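Local coordinates for amino acid ABC superfamily ATP binding cassette transporter, binding protein (Streptococcus pneumoniae, PDB 4H5G) that probably serves as the extracellular substrate-binding component of an amino acid ABC transporter, capturing L-arginine between two lobes for delivery to the membrane permease, at residues K89-S95 / K206-K212; S104-K109 / A183-A188; A40-M44 / Y228-L232; Y99-I103 / M194-N200. All coordinates share one frame; numbering follows the deposited sequence. Where two conformers were deposited one is given.

Interaction 1. Residues K89-S95 / K206-K212; sequences KEVFDFS and KNSDDLK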
loop_
_atom_site.group_PDB
_atom_site.type_symbol
_atom_site.label_atom_id
_atom_site.label_comp_id
_atom_site.label_asym_id
_atom_site.label_seq_id
_atom_site.Cartn_x
_atom_site.Cartn_y
_atom_site.Cartn_z
ATOM N N LYS A 89 -15.152 3.703 3.101
ATOM C CA LYS A 89 -16.091 4.304 2.155
ATOM C C LYS A 89 -17.138 5.183 2.831
ATOM O O LYS A 89 -17.836 5.936 2.158
ATOM C CB LYS A 89 -16.769 3.223 1.300
ATOM C CG LYS A 89 -15.845 2.589 0.264
ATOM C CD LYS A 89 -16.553 1.457 -0.497
ATOM C CE LYS A 89 -15.645 0.838 -1.570
ATOM N NZ LYS A 89 -16.344 -0.272 -2.307
ATOM N N GLU A 90 -17.261 5.075 4.150
ATOM C CA GLU A 90 -18.157 5.959 4.895
ATOM C C GLU A 90 -17.611 7.386 4.941
ATOM O O GLU A 90 -18.370 8.346 5.067
ATOM C CB GLU A 90 -18.363 5.445 6.319
ATOM C CG GLU A 90 -19.073 4.114 6.382
ATOM C CD GLU A 90 -19.161 3.561 7.791
ATOM O OE1 GLU A 90 -19.200 4.356 8.754
ATOM O OE2 GLU A 90 -19.192 2.320 7.929
ATOM N N VAL A 91 -16.294 7.512 4.837
ATOM C CA VAL A 91 -15.610 8.797 5.017
ATOM C C VAL A 91 -15.048 9.351 3.710
ATOM O O VAL A 91 -15.069 10.559 3.489
ATOM C CB VAL A 91 -14.446 8.660 6.035
ATOM C CG1 VAL A 91 -13.720 10.006 6.230
ATOM C CG2 VAL A 91 -14.955 8.116 7.355
ATOM N N PHE A 92 -14.560 8.461 2.848
ATOM C CA PHE A 92 -13.954 8.848 1.574
ATOM C C PHE A 92 -14.691 8.252 0.388
ATOM O O PHE A 92 -15.424 7.276 0.534
ATOM C CB PHE A 92 -12.503 8.354 1.527
ATOM C CG PHE A 92 -11.678 8.857 2.664
ATOM C CD1 PHE A 92 -11.122 10.122 2.610
ATOM C CD2 PHE A 92 -11.488 8.086 3.791
ATOM C CE1 PHE A 92 -10.377 10.607 3.662
ATOM C CE2 PHE A 92 -10.742 8.571 4.854
ATOM C CZ PHE A 92 -10.189 9.838 4.780
ATOM N N ASP A 93 -14.496 8.844 -0.783
ATOM C CA ASP A 93 -14.881 8.164 -2.011
ATOM C C ASP A 93 -13.663 7.474 -2.549
ATOM O O ASP A 93 -12.537 7.849 -2.228
ATOM C CB ASP A 93 -15.427 9.143 -3.037
ATOM C CG ASP A 93 -16.880 9.502 -2.780
ATOM O OD1 ASP A 93 -17.573 8.798 -2.010
ATOM O OD2 ASP A 93 -17.339 10.487 -3.378
ATOM N N PHE A 94 -13.873 6.440 -3.351
ATOM C CA PHE A 94 -12.734 5.746 -3.934
ATOM C C PHE A 94 -12.912 5.638 -5.427
ATOM O O PHE A 94 -14.043 5.577 -5.939
ATOM C CB PHE A 94 -12.582 4.331 -3.353
ATOM C CG PHE A 94 -11.973 4.296 -1.977
ATOM C CD1 PHE A 94 -12.774 4.347 -0.851
ATOM C CD2 PHE A 94 -10.595 4.205 -1.815
ATOM C CE1 PHE A 94 -12.213 4.312 0.421
ATOM C CE2 PHE A 94 -10.027 4.167 -0.547
ATOM C CZ PHE A 94 -10.840 4.216 0.571
ATOM N N SER A 95 -11.779 5.596 -6.112
ATOM C CA SER A 95 -11.738 5.309 -7.539
ATOM C C SER A 95 -12.160 3.859 -7.699
ATOM O O SER A 95 -12.255 3.115 -6.717
ATOM C CB SER A 95 -10.307 5.470 -8.058
ATOM O OG SER A 95 -9.501 4.402 -7.617
ATOM N N LYS A 206 -15.013 13.125 -0.186
ATOM C CA LYS A 206 -16.360 12.950 -0.745
ATOM C C LYS A 206 -16.769 14.137 -1.609
ATOM O O LYS A 206 -16.214 15.218 -1.472
ATOM C CB LYS A 206 -17.379 12.684 0.368
ATOM C CG LYS A 206 -17.177 11.321 1.006
ATOM C CD LYS A 206 -18.477 10.740 1.521
ATOM C CE LYS A 206 -18.304 9.294 1.940
ATOM N NZ LYS A 206 -18.453 8.354 0.803
ATOM N N ASN A 207 -17.718 13.914 -2.513
ATOM C CA ASN A 207 -18.174 14.949 -3.445
ATOM C C ASN A 207 -17.068 15.492 -4.344
ATOM O O ASN A 207 -16.986 16.694 -4.583
ATOM C CB ASN A 207 -18.862 16.103 -2.699
ATOM C CG ASN A 207 -19.968 15.626 -1.789
ATOM O OD1 ASN A 207 -20.720 14.712 -2.132
ATOM N ND2 ASN A 207 -20.056 16.225 -0.603
ATOM N N SER A 208 -16.218 14.597 -4.828
ATOM C CA SER A 208 -15.175 14.959 -5.777
ATOM C C SER A 208 -15.410 14.215 -7.087
ATOM O O SER A 208 -14.461 13.700 -7.695
ATOM C CB SER A 208 -13.789 14.611 -5.217
ATOM O OG SER A 208 -13.559 15.226 -3.960
ATOM N N ASP A 209 -16.670 14.143 -7.516
ATOM C CA ASP A 209 -17.027 13.316 -8.680
ATOM C C ASP A 209 -16.300 13.680 -9.961
ATOM O O ASP A 209 -15.979 12.801 -10.769
ATOM C CB ASP A 209 -18.539 13.352 -8.937
ATOM C CG ASP A 209 -19.340 12.647 -7.847
ATOM O OD1 ASP A 209 -18.731 11.983 -6.989
ATOM O OD2 ASP A 209 -20.584 12.755 -7.863
ATOM N N ASP A 210 -16.037 14.969 -10.159
ATOM C CA ASP A 210 -15.330 15.387 -11.365
ATOM C C ASP A 210 -13.904 14.821 -11.404
ATOM O O ASP A 210 -13.458 14.276 -12.423
ATOM C CB ASP A 210 -15.329 16.921 -11.509
ATOM C CG ASP A 210 -14.653 17.630 -10.341
ATOM O OD1 ASP A 210 -14.739 17.137 -9.191
ATOM O OD2 ASP A 210 -14.038 18.691 -10.580
ATOM N N LEU A 211 -13.193 14.919 -10.287
ATOM C CA LEU A 211 -11.838 14.362 -10.220
ATOM C C LEU A 211 -11.875 12.837 -10.250
ATOM O O LEU A 211 -11.044 12.203 -10.899
ATOM C CB LEU A 211 -11.115 14.880 -8.962
ATOM C CG LEU A 211 -9.699 14.361 -8.702
ATOM C CD1 LEU A 211 -8.773 14.697 -9.873
ATOM C CD2 LEU A 211 -9.147 14.942 -7.397
ATOM N N LYS A 212 -12.851 12.240 -9.578
ATOM C CA LYS A 212 -12.981 10.774 -9.601
ATOM C C LYS A 212 -13.126 10.238 -11.029
ATOM O O LYS A 212 -12.549 9.198 -11.369
ATOM C CB LYS A 212 -14.160 10.305 -8.730
ATOM C CG LYS A 212 -14.404 8.769 -8.780
ATOM C CD LYS A 212 -15.436 8.298 -7.741
ATOM C CE LYS A 212 -16.231 7.073 -8.244
ATOM N NZ LYS A 212 -15.376 5.851 -8.506
HETATM O O HOH W 1 -14.147 12.842 2.572
HETATM O O HOH W 2 -16.083 11.833 -5.051
#

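Interaction 2. Residues S104-K109 / A183-A188; sequences SFLVHK and AGLAVA. Unlike the reference sequence in segment 104-109: His108 (reference Arg).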
loop_
_atom_site.group_PDB
_atom_site.type_symbol
_atom_site.label_atom_id
_atom_site.label_comp_id
_atom_site.label_asym_id
_atom_site.label_seq_id
_atom_site.Cartn_x
_atom_site.Cartn_y
_atom_site.Cartn_z
ATOM N N SER A 104 -0.616 -11.657 3.070
ATOM C CA SER A 104 0.295 -12.735 3.431
ATOM C C SER A 104 1.099 -12.432 4.674
ATOM O O SER A 104 1.136 -11.293 5.146
ATOM C CB SER A 104 1.283 -12.969 2.286
ATOM O OG SER A 104 0.616 -13.210 1.071
ATOM N N PHE A 105 1.783 -13.456 5.179
ATOM C CA PHE A 105 2.729 -13.260 6.268
ATOM C C PHE A 105 4.138 -13.436 5.723
ATOM O O PHE A 105 4.413 -14.391 4.996
ATOM C CB PHE A 105 2.504 -14.299 7.374
ATOM C CG PHE A 105 1.236 -14.103 8.149
ATOM C CD1 PHE A 105 1.199 -13.236 9.220
ATOM C CD2 PHE A 105 0.088 -14.803 7.827
ATOM C CE1 PHE A 105 0.033 -13.063 9.945
ATOM C CE2 PHE A 105 -1.083 -14.625 8.547
ATOM C CZ PHE A 105 -1.105 -13.758 9.606
ATOM N N LEU A 106 5.021 -12.509 6.067
ATOM C CA LEU A 106 6.445 -12.653 5.789
ATOM C C LEU A 106 7.081 -13.292 7.019
ATOM O O LEU A 106 6.847 -12.843 8.148
ATOM C CB LEU A 106 7.062 -11.271 5.530
ATOM C CG LEU A 106 8.537 -11.252 5.117
ATOM C CD1 LEU A 106 8.729 -11.816 3.704
ATOM C CD2 LEU A 106 9.100 -9.812 5.202
ATOM N N VAL A 107 7.865 -14.354 6.804
ATOM C CA VAL A 107 8.531 -15.079 7.886
ATOM C C VAL A 107 9.981 -15.392 7.504
ATOM O O VAL A 107 10.411 -15.130 6.383
ATOM C CB VAL A 107 7.812 -16.420 8.210
ATOM C CG1 VAL A 107 6.395 -16.182 8.750
ATOM C CG2 VAL A 107 7.786 -17.350 6.963
ATOM N N HIS A 108 10.724 -15.959 8.442
ATOM C CA HIS A 108 12.050 -16.486 8.131
ATOM C C HIS A 108 11.894 -17.722 7.258
ATOM O O HIS A 108 10.974 -18.523 7.465
ATOM C CB HIS A 108 12.801 -16.847 9.413
ATOM C CG HIS A 108 13.274 -15.658 10.186
ATOM N ND1 HIS A 108 14.463 -15.017 9.910
ATOM C CD2 HIS A 108 12.716 -14.988 11.222
ATOM C CE1 HIS A 108 14.618 -14.007 10.750
ATOM N NE2 HIS A 108 13.569 -13.965 11.554
ATOM N N LYS A 109 12.790 -17.883 6.289
ATOM C CA LYS A 109 12.780 -19.062 5.419
ATOM C C LYS A 109 12.799 -20.354 6.230
ATOM O O LYS A 109 12.126 -21.324 5.879
ATOM C CB LYS A 109 13.979 -19.006 4.465
ATOM C CG LYS A 109 13.906 -19.958 3.275
ATOM C CD LYS A 109 14.959 -19.593 2.223
ATOM C CE LYS A 109 14.643 -18.255 1.562
ATOM N NZ LYS A 109 15.793 -17.736 0.765
ATOM N N ALA A 183 17.781 -12.622 1.540
ATOM C CA ALA A 183 18.108 -14.052 1.619
ATOM C C ALA A 183 17.308 -14.919 2.608
ATOM O O ALA A 183 16.892 -16.031 2.269
ATOM C CB ALA A 183 19.609 -14.231 1.864
ATOM N N GLY A 184 17.119 -14.425 3.829
ATOM C CA GLY A 184 16.591 -15.252 4.907
ATOM C C GLY A 184 15.086 -15.246 5.083
ATOM O O GLY A 184 14.569 -15.808 6.047
ATOM N N LEU A 185 14.387 -14.640 4.126
ATOM C CA LEU A 185 12.955 -14.355 4.258
ATOM C C LEU A 185 12.114 -15.103 3.232
ATOM O O LEU A 185 12.593 -15.455 2.152
ATOM C CB LEU A 185 12.691 -12.850 4.159
ATOM C CG LEU A 185 13.522 -12.039 5.159
ATOM C CD1 LEU A 185 13.279 -10.530 5.012
ATOM C CD2 LEU A 185 13.245 -12.497 6.586
ATOM N N ALA A 186 10.852 -15.340 3.578
ATOM C CA ALA A 186 9.958 -16.088 2.709
ATOM C C ALA A 186 8.513 -15.763 3.023
ATOM O O ALA A 186 8.206 -15.247 4.086
ATOM C CB ALA A 186 10.212 -17.583 2.853
ATOM N N VAL A 187 7.626 -16.074 2.092
ATOM C CA VAL A 187 6.200 -15.905 2.326
ATOM C C VAL A 187 5.642 -17.194 2.929
ATOM O O VAL A 187 5.858 -18.275 2.386
ATOM C CB VAL A 187 5.488 -15.574 1.012
ATOM C CG1 VAL A 187 3.988 -15.361 1.246
ATOM C CG2 VAL A 187 6.133 -14.343 0.358
ATOM N N ALA A 188 4.940 -17.079 4.056
ATOM C CA ALA A 188 4.353 -18.242 4.735
ATOM C C ALA A 188 3.286 -18.876 3.845
ATOM O O ALA A 188 2.703 -18.198 3.010
ATOM C CB ALA A 188 3.764 -17.832 6.069
HETATM O O HOH W 3 1.150 -16.078 3.927
HETATM O O HOH W 4 16.445 -15.623 8.146
HETATM O O HOH W 5 14.533 -15.046 0.410
#

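Interaction 3. Residues A40-M44 / Y228-L232; sequences ADIDM and YQSYL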
loop_
_atom_site.group_PDB
_atom_site.type_symbol
_atom_site.label_atom_id
_atom_site.label_comp_id
_atom_site.label_asym_id
_atom_site.label_seq_id
_atom_site.Cartn_x
_atom_site.Cartn_y
_atom_site.Cartn_z
ATOM N N ALA A 40 4.858 1.445 -8.295
ATOM C CA ALA A 40 3.738 1.370 -9.235
ATOM C C ALA A 40 2.678 2.436 -8.940
ATOM O O ALA A 40 2.077 2.990 -9.862
ATOM C CB ALA A 40 3.128 -0.036 -9.250
ATOM N N ASP A 41 2.452 2.722 -7.662
ATOM C CA ASP A 41 1.484 3.765 -7.283
ATOM C C ASP A 41 1.941 5.142 -7.745
ATOM O O ASP A 41 1.118 6.004 -8.082
ATOM C CB ASP A 41 1.291 3.813 -5.762
ATOM C CG ASP A 41 0.220 2.850 -5.256
ATOM O OD1 ASP A 41 -0.495 2.226 -6.065
ATOM O OD2 ASP A 41 0.075 2.743 -4.016
ATOM N N ILE A 42 3.253 5.345 -7.753
ATOM C CA ILE A 42 3.819 6.622 -8.184
ATOM C C ILE A 42 3.691 6.760 -9.699
ATOM O O ILE A 42 3.352 7.833 -10.202
ATOM C CB ILE A 42 5.293 6.766 -7.757
ATOM C CG1 ILE A 42 5.458 6.475 -6.258
ATOM C CG2 ILE A 42 5.840 8.154 -8.125
ATOM C CD1 ILE A 42 4.486 7.231 -5.358
ATOM N N ASP A 43 3.934 5.677 -10.429
ATOM C CA ASP A 43 3.770 5.708 -11.881
ATOM C C ASP A 43 2.318 5.992 -12.224
ATOM O O ASP A 43 2.019 6.726 -13.168
ATOM C CB ASP A 43 4.202 4.374 -12.522
ATOM C CG ASP A 43 5.703 4.118 -12.418
ATOM O OD1 ASP A 43 6.475 5.063 -12.194
ATOM O OD2 ASP A 43 6.106 2.952 -12.591
ATOM N N MET A 44 1.407 5.399 -11.463
ATOM C CA MET A 44 -0.023 5.641 -11.697
ATOM C C MET A 44 -0.374 7.087 -11.354
ATOM O O MET A 44 -1.091 7.749 -12.098
ATOM C CB MET A 44 -0.885 4.691 -10.863
ATOM C CG MET A 44 -2.383 4.953 -11.012
ATOM S SD MET A 44 -3.371 3.789 -10.063
ATOM C CE MET A 44 -2.768 4.157 -8.412
ATOM N N TYR A 228 -0.726 -1.492 -15.043
ATOM C CA TYR A 228 -0.436 -1.461 -13.609
ATOM C C TYR A 228 0.397 -2.694 -13.234
ATOM O O TYR A 228 1.391 -2.585 -12.505
ATOM C CB TYR A 228 -1.687 -1.309 -12.719
ATOM C CG TYR A 228 -1.255 -0.937 -11.311
ATOM C CD1 TYR A 228 -1.059 0.388 -10.952
ATOM C CD2 TYR A 228 -0.951 -1.918 -10.379
ATOM C CE1 TYR A 228 -0.616 0.731 -9.673
ATOM C CE2 TYR A 228 -0.505 -1.591 -9.100
ATOM C CZ TYR A 228 -0.338 -0.269 -8.758
ATOM O OH TYR A 228 0.112 0.041 -7.485
ATOM N N GLN A 229 0.019 -3.854 -13.769
ATOM C CA GLN A 229 0.843 -5.061 -13.618
ATOM C C GLN A 229 2.260 -4.806 -14.120
ATOM O O GLN A 229 3.228 -5.166 -13.462
ATOM C CB GLN A 229 0.215 -6.248 -14.368
ATOM C CG GLN A 229 1.006 -7.565 -14.274
ATOM C CD GLN A 229 1.080 -8.130 -12.867
ATOM O OE1 GLN A 229 2.084 -8.756 -12.482
ATOM N NE2 GLN A 229 0.019 -7.929 -12.090
ATOM N N SER A 230 2.386 -4.170 -15.280
ATOM C CA SER A 230 3.720 -3.871 -15.813
ATOM C C SER A 230 4.516 -2.929 -14.898
ATOM O O SER A 230 5.736 -3.085 -14.734
ATOM C CB SER A 230 3.621 -3.303 -17.231
ATOM O OG SER A 230 3.182 -4.295 -18.143
ATOM N N TYR A 231 3.831 -1.948 -14.325
ATOM C CA TYR A 231 4.471 -1.018 -13.377
ATOM C C TYR A 231 5.008 -1.765 -12.165
ATOM O O TYR A 231 6.094 -1.461 -11.674
ATOM C CB TYR A 231 3.458 0.009 -12.845
ATOM C CG TYR A 231 3.013 1.129 -13.766
ATOM C CD1 TYR A 231 3.727 1.487 -14.900
ATOM C CD2 TYR A 231 1.863 1.858 -13.457
ATOM C CE1 TYR A 231 3.288 2.546 -15.715
ATOM C CE2 TYR A 231 1.431 2.902 -14.252
ATOM C CZ TYR A 231 2.139 3.239 -15.372
ATOM O OH TYR A 231 1.671 4.287 -16.149
ATOM N N LEU A 232 4.226 -2.708 -11.648
ATOM C CA LEU A 232 4.666 -3.497 -10.490
ATOM C C LEU A 232 5.904 -4.315 -10.830
ATOM O O LEU A 232 6.827 -4.429 -10.020
ATOM C CB LEU A 232 3.550 -4.433 -10.015
ATOM C CG LEU A 232 2.336 -3.790 -9.347
ATOM C CD1 LEU A 232 1.200 -4.800 -9.290
ATOM C CD2 LEU A 232 2.670 -3.302 -7.938
HETATM O O HOH W 6 3.511 7.190 -15.638
HETATM O O HOH W 7 7.022 1.152 -11.134
#

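Interaction 4. Residues Y99-I103 / M194-N200; sequences YENKI and MKDGDAN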
loop_
_atom_site.group_PDB
_atom_site.type_symbol
_atom_site.label_atom_id
_atom_site.label_comp_id
_atom_site.label_asym_id
_atom_site.label_seq_id
_atom_site.Cartn_x
_atom_site.Cartn_y
_atom_site.Cartn_z
ATOM N N TYR A 99 -5.833 -2.338 -8.547
ATOM C CA TYR A 99 -5.165 -3.630 -8.367
ATOM C C TYR A 99 -5.754 -4.381 -7.180
ATOM O O TYR A 99 -6.040 -3.789 -6.141
ATOM C CB TYR A 99 -3.660 -3.438 -8.133
ATOM C CG TYR A 99 -2.836 -4.674 -8.448
ATOM C CD1 TYR A 99 -2.704 -5.125 -9.753
ATOM C CD2 TYR A 99 -2.192 -5.387 -7.448
ATOM C CE1 TYR A 99 -1.957 -6.255 -10.060
ATOM C CE2 TYR A 99 -1.445 -6.520 -7.748
ATOM C CZ TYR A 99 -1.334 -6.944 -9.056
ATOM O OH TYR A 99 -0.583 -8.063 -9.367
ATOM N N GLU A 100 -5.904 -5.690 -7.339
ATOM C CA GLU A 100 -6.431 -6.534 -6.278
ATOM C C GLU A 100 -5.421 -7.635 -5.979
ATOM O O GLU A 100 -4.918 -8.297 -6.885
ATOM C CB GLU A 100 -7.775 -7.139 -6.685
ATOM C CG GLU A 100 -8.314 -8.138 -5.678
ATOM C CD GLU A 100 -9.711 -8.615 -6.019
ATOM O OE1 GLU A 100 -10.338 -8.033 -6.926
ATOM O OE2 GLU A 100 -10.176 -9.571 -5.374
ATOM N N ASN A 101 -5.111 -7.817 -4.699
ATOM C CA ASN A 101 -4.144 -8.838 -4.298
ATOM C C ASN A 101 -4.511 -9.480 -2.964
ATOM O O ASN A 101 -5.441 -9.033 -2.283
ATOM C CB ASN A 101 -2.729 -8.250 -4.250
ATOM C CG ASN A 101 -2.632 -7.052 -3.351
ATOM O OD1 ASN A 101 -2.585 -5.906 -3.815
ATOM N ND2 ASN A 101 -2.614 -7.299 -2.044
ATOM N N LYS A 102 -3.782 -10.530 -2.608
ATOM C CA LYS A 102 -3.998 -11.249 -1.360
ATOM C C LYS A 102 -3.182 -10.630 -0.243
ATOM O O LYS A 102 -2.404 -9.702 -0.465
ATOM C CB LYS A 102 -3.579 -12.710 -1.517
ATOM C CG LYS A 102 -4.299 -13.429 -2.636
ATOM C CD LYS A 102 -5.786 -13.460 -2.373
ATOM C CE LYS A 102 -6.508 -14.239 -3.456
ATOM N NZ LYS A 102 -5.898 -15.585 -3.635
ATOM N N ILE A 103 -3.371 -11.150 0.966
ATOM C CA ILE A 103 -2.628 -10.683 2.125
ATOM C C ILE A 103 -1.878 -11.880 2.714
ATOM O O ILE A 103 -2.424 -12.978 2.813
ATOM C CB ILE A 103 -3.575 -10.028 3.142
ATOM C CG1 ILE A 103 -4.388 -8.943 2.424
ATOM C CG2 ILE A 103 -2.790 -9.487 4.329
ATOM C CD1 ILE A 103 -5.409 -8.232 3.257
ATOM N N MET A 194 -9.837 -13.596 4.056
ATOM C CA MET A 194 -9.861 -12.186 3.641
ATOM C C MET A 194 -11.209 -11.598 3.181
ATOM O O MET A 194 -12.008 -12.261 2.509
ATOM C CB MET A 194 -8.742 -11.867 2.643
ATOM C CG MET A 194 -8.831 -12.562 1.299
ATOM S SD MET A 194 -7.620 -11.838 0.170
ATOM C CE MET A 194 -7.749 -10.111 0.623
ATOM N N LYS A 195 -11.423 -10.339 3.572
ATOM C CA LYS A 195 -12.632 -9.571 3.269
ATOM C C LYS A 195 -12.885 -9.560 1.766
ATOM O O LYS A 195 -12.158 -8.914 1.006
ATOM C CB LYS A 195 -12.480 -8.129 3.794
ATOM C CG LYS A 195 -13.750 -7.503 4.399
ATOM C CD LYS A 195 -13.477 -6.111 4.997
ATOM C CE LYS A 195 -14.727 -5.515 5.667
ATOM N NZ LYS A 195 -14.567 -4.067 6.031
ATOM N N ASP A 196 -13.905 -10.299 1.344
ATOM C CA ASP A 196 -14.258 -10.379 -0.064
ATOM C C ASP A 196 -14.497 -8.981 -0.625
ATOM O O ASP A 196 -15.045 -8.106 0.054
ATOM C CB ASP A 196 -15.457 -11.308 -0.262
ATOM C CG ASP A 196 -15.222 -12.681 0.345
ATOM O OD1 ASP A 196 -14.047 -12.995 0.632
ATOM O OD2 ASP A 196 -16.197 -13.440 0.538
ATOM N N GLY A 197 -14.056 -8.773 -1.860
ATOM C CA GLY A 197 -13.882 -7.432 -2.379
ATOM C C GLY A 197 -12.620 -6.850 -1.764
ATOM O O GLY A 197 -11.681 -7.582 -1.440
ATOM N N ASP A 198 -12.610 -5.532 -1.588
ATOM C CA ASP A 198 -11.463 -4.812 -1.036
ATOM C C ASP A 198 -10.182 -5.024 -1.832
ATOM O O ASP A 198 -9.346 -5.880 -1.532
ATOM C CB ASP A 198 -11.304 -5.084 0.458
ATOM C CG ASP A 198 -12.555 -4.727 1.230
ATOM O OD1 ASP A 198 -13.632 -4.693 0.602
ATOM O OD2 ASP A 198 -12.473 -4.465 2.447
ATOM N N ALA A 199 -10.091 -4.221 -2.880
ATOM C CA ALA A 199 -8.942 -4.127 -3.750
ATOM C C ALA A 199 -8.322 -2.777 -3.441
ATOM O O ALA A 199 -8.945 -1.961 -2.753
ATOM C CB ALA A 199 -9.417 -4.171 -5.180
ATOM N N ASN A 200 -7.121 -2.525 -3.949
ATOM C CA ASN A 200 -6.509 -1.204 -3.842
ATOM C C ASN A 200 -7.221 -0.172 -4.708
ATOM O O ASN A 200 -7.530 -0.437 -5.857
ATOM C CB ASN A 200 -5.047 -1.284 -4.280
ATOM C CG ASN A 200 -4.275 -2.284 -3.470
ATOM O OD1 ASN A 200 -4.008 -2.057 -2.283
ATOM N ND2 ASN A 200 -3.942 -3.420 -4.083
HETATM O O HOH W 8 -6.238 -5.935 -2.771
#

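Interaction 1. Residues K89-S95 / K206-K212
The short antiparallel pairing of strands 92-94 and 203-205, far apart in sequence, continues here into side-chain contacts, with Lys206 and Lys212 reaching across to the backbone and carboxylate of 89-95. Lys206 lays its chain over the turn, CG passing close to Val91 O, and a bend at its last torsion (chi4 -85°) drops NZ among three acceptors. Lys206 NZ donates to Lys89 O at 2.8 Å. The bond from Lys206 NZ to Phe92 O is longer, 3.2 Å, and comes from above the carbonyl plane (71° out of it), off any lone pair. The third is a salt bridge between Lys206 NZ and Asp93 OD1 at 3.0 Å, which meets the anti side of the carboxylate, 34° out of its plane. Three bonds thus grip one ammonium group. In the type II periplasmic binding protein fold this places the end of helix 86-89, the following strand and the start of helix 209-225 side by side within one lobe. Lys212, in the first turn of that helix, sends NZ to a lone pair of Phe94 O, in the carbonyl plane, at 2.9 Å; the same NZ forms a salt bridge with Asp216. Water joins Val91 O to Lys206 N. A second water links Asp93 OD2 with Ser208 N and Asp209 OD1; the two carboxylate oxygens, 4.1 Å apart, would probably repel each other.

Interaction 2. Residues S104-K109 / A183-A188
The His108 imidazole, whose neighbour across the contact is Leu185, has a water in its plane at the edge, 2.7 Å from ND1; the same water donates to Gly184 O, while NE2 bonds to Leu160 O. The other flat group, the Phe105 ring, turns away from residues 183-188 and stacks with His169, leaving CB to touch Ala188 CB at 4.0 Å. Strands 104-108 and 185-187 run antiparallel. Val107 and Ala186 form a hydrogen-bonded pair: Val107 N donates to Ala186 O at 2.9 Å in an almost straight line (178° at the hydrogen), and Ala186 N returns a bond to Val107 O at 2.8 Å. Ala188 N meets Phe105 O at 2.9 Å, and Lys109 N closes the other end on Gly184 O at 2.7 Å, arriving from above that carbonyl plane. Leu106 and Val187 make a non-hydrogen-bonded pair on the face lined by helices 153-162 and 172-181; His108 and Leu185 make another. With its CG opposite the backbone N (chi1 -176°), Leu106 swings CD1 to within 4.1 Å of Leu185 CB. Nearby, Val187 CG1 rests 3.8 Å from Ser104 CB. Strand 185-187 is thereby added as an outermost strand of the five-stranded sheet of this lobe. Main-chain amides and carbonyls hold the two strands together, while the apolar side chains pack on the faces.

Interaction 3. Residues A40-M44 / Y228-L232
This is a largely buried helix-helix contact in which Ala40 of helix 40-52 fits among Tyr228, Tyr231 and Leu232 of helix 227-235, in the lobe that holds both chain ends. The two short axes approach to 9.0 Å and their directions differ by 134°. Ala40 sits at the point of closest CA approach, opposite Tyr231: its CB lies 3.6 Å from Tyr231 CB and 3.5 Å from Leu232 CD2. Tyr228 has CG anti to its backbone nitrogen (chi1 -166°), which carries its ring past Ala40 until OH donates to Asp41 OD1 at 2.7 Å. The hydroxyl comes from above the carboxylate plane, and Asp41 OD1 lies at the ring's edge, near its plane. Asp41 is held further by Gly81 N at OD2 and, weakly, by Tyr98 OH at OD1, so the acid is fixed at both oxygens. Asp43 CB stands 3.4 Å from the centroid of the Tyr231 ring and only 5° off its normal, a CH-pi contact squarely over one face. Met44 makes a Met-aromatic contact, its SD being 5.1 Å from the Tyr228 ring centroid and set obliquely. A water also bridges Asp43 OD2 and Tyr231 O. With the Asp41 side chain about 6 Å from the bound arginine, this is helix packing close to the ligand cleft, within one lobe of the type II periplasmic binding protein fold.

Interaction 4. Residues Y99-I103 / M194-N200
Asn200 faces Tyr99 and Asn101 directly and supplies every direct hydrogen bond between 99-103 and 194-200. Its backbone N donates to Tyr99 O at 2.8 Å, the link of a single antiparallel bridge. Its side-chain ND2 reaches the same oxygen at 3.0 Å, but from above the carbonyl plane (61° out of it), so one carbonyl accepts two donors. ND2 also gives a bond of 2.8 Å to Asn101 OD1, which lies in the Asn200 amide plane; the two amides are turned 32° from each other. Beside this polar group, Ala199 CB packs on Glu100 CB at 3.7 Å. Further along, Met194 lies crosswise over Lys102, its SD 3.5 Å from Lys102 CD, and its methyl turns toward Ile103. In the next shell, Asn101 is positioned by its own ND2, which donates to Lys102 O at 2.9 Å and to Asp171 OD1, leaving OD1 directed at Asn200. These two chain crossings link the lobes, as the paired hinge strands of type II binding proteins do. With ND2 bonded to both Tyr99 O and Asn101 OD1, the Asn200 side chain is held in a defined rotation about 4 Å from the bound arginine, consistent with a hinge whose bonding helps shape the ligand cleft.

Overall arrangement
Interaction 4 lies nearest the bound arginine and adjoins two others in sequence: the chain runs from 89-95 through 99-103 to 104-109, and returns from 183-188 through 194-200 to 206-212. Interactions 1 and 2 stand on opposite sides of the chain's centre, with centres about 36 Å apart, whereas each has its centre about 19 to 20 Å from that of interaction 4. Interaction 3, about 17 Å from interaction 4 between centres, touches it through aromatic packing: Leu232 CD1 meets Tyr99 CZ at 3.3 Å and Tyr228 CD2 meets Tyr99 CD1 at 3.7 Å. Helix 227-235 thus packs against the Tyr99 side of the crossing.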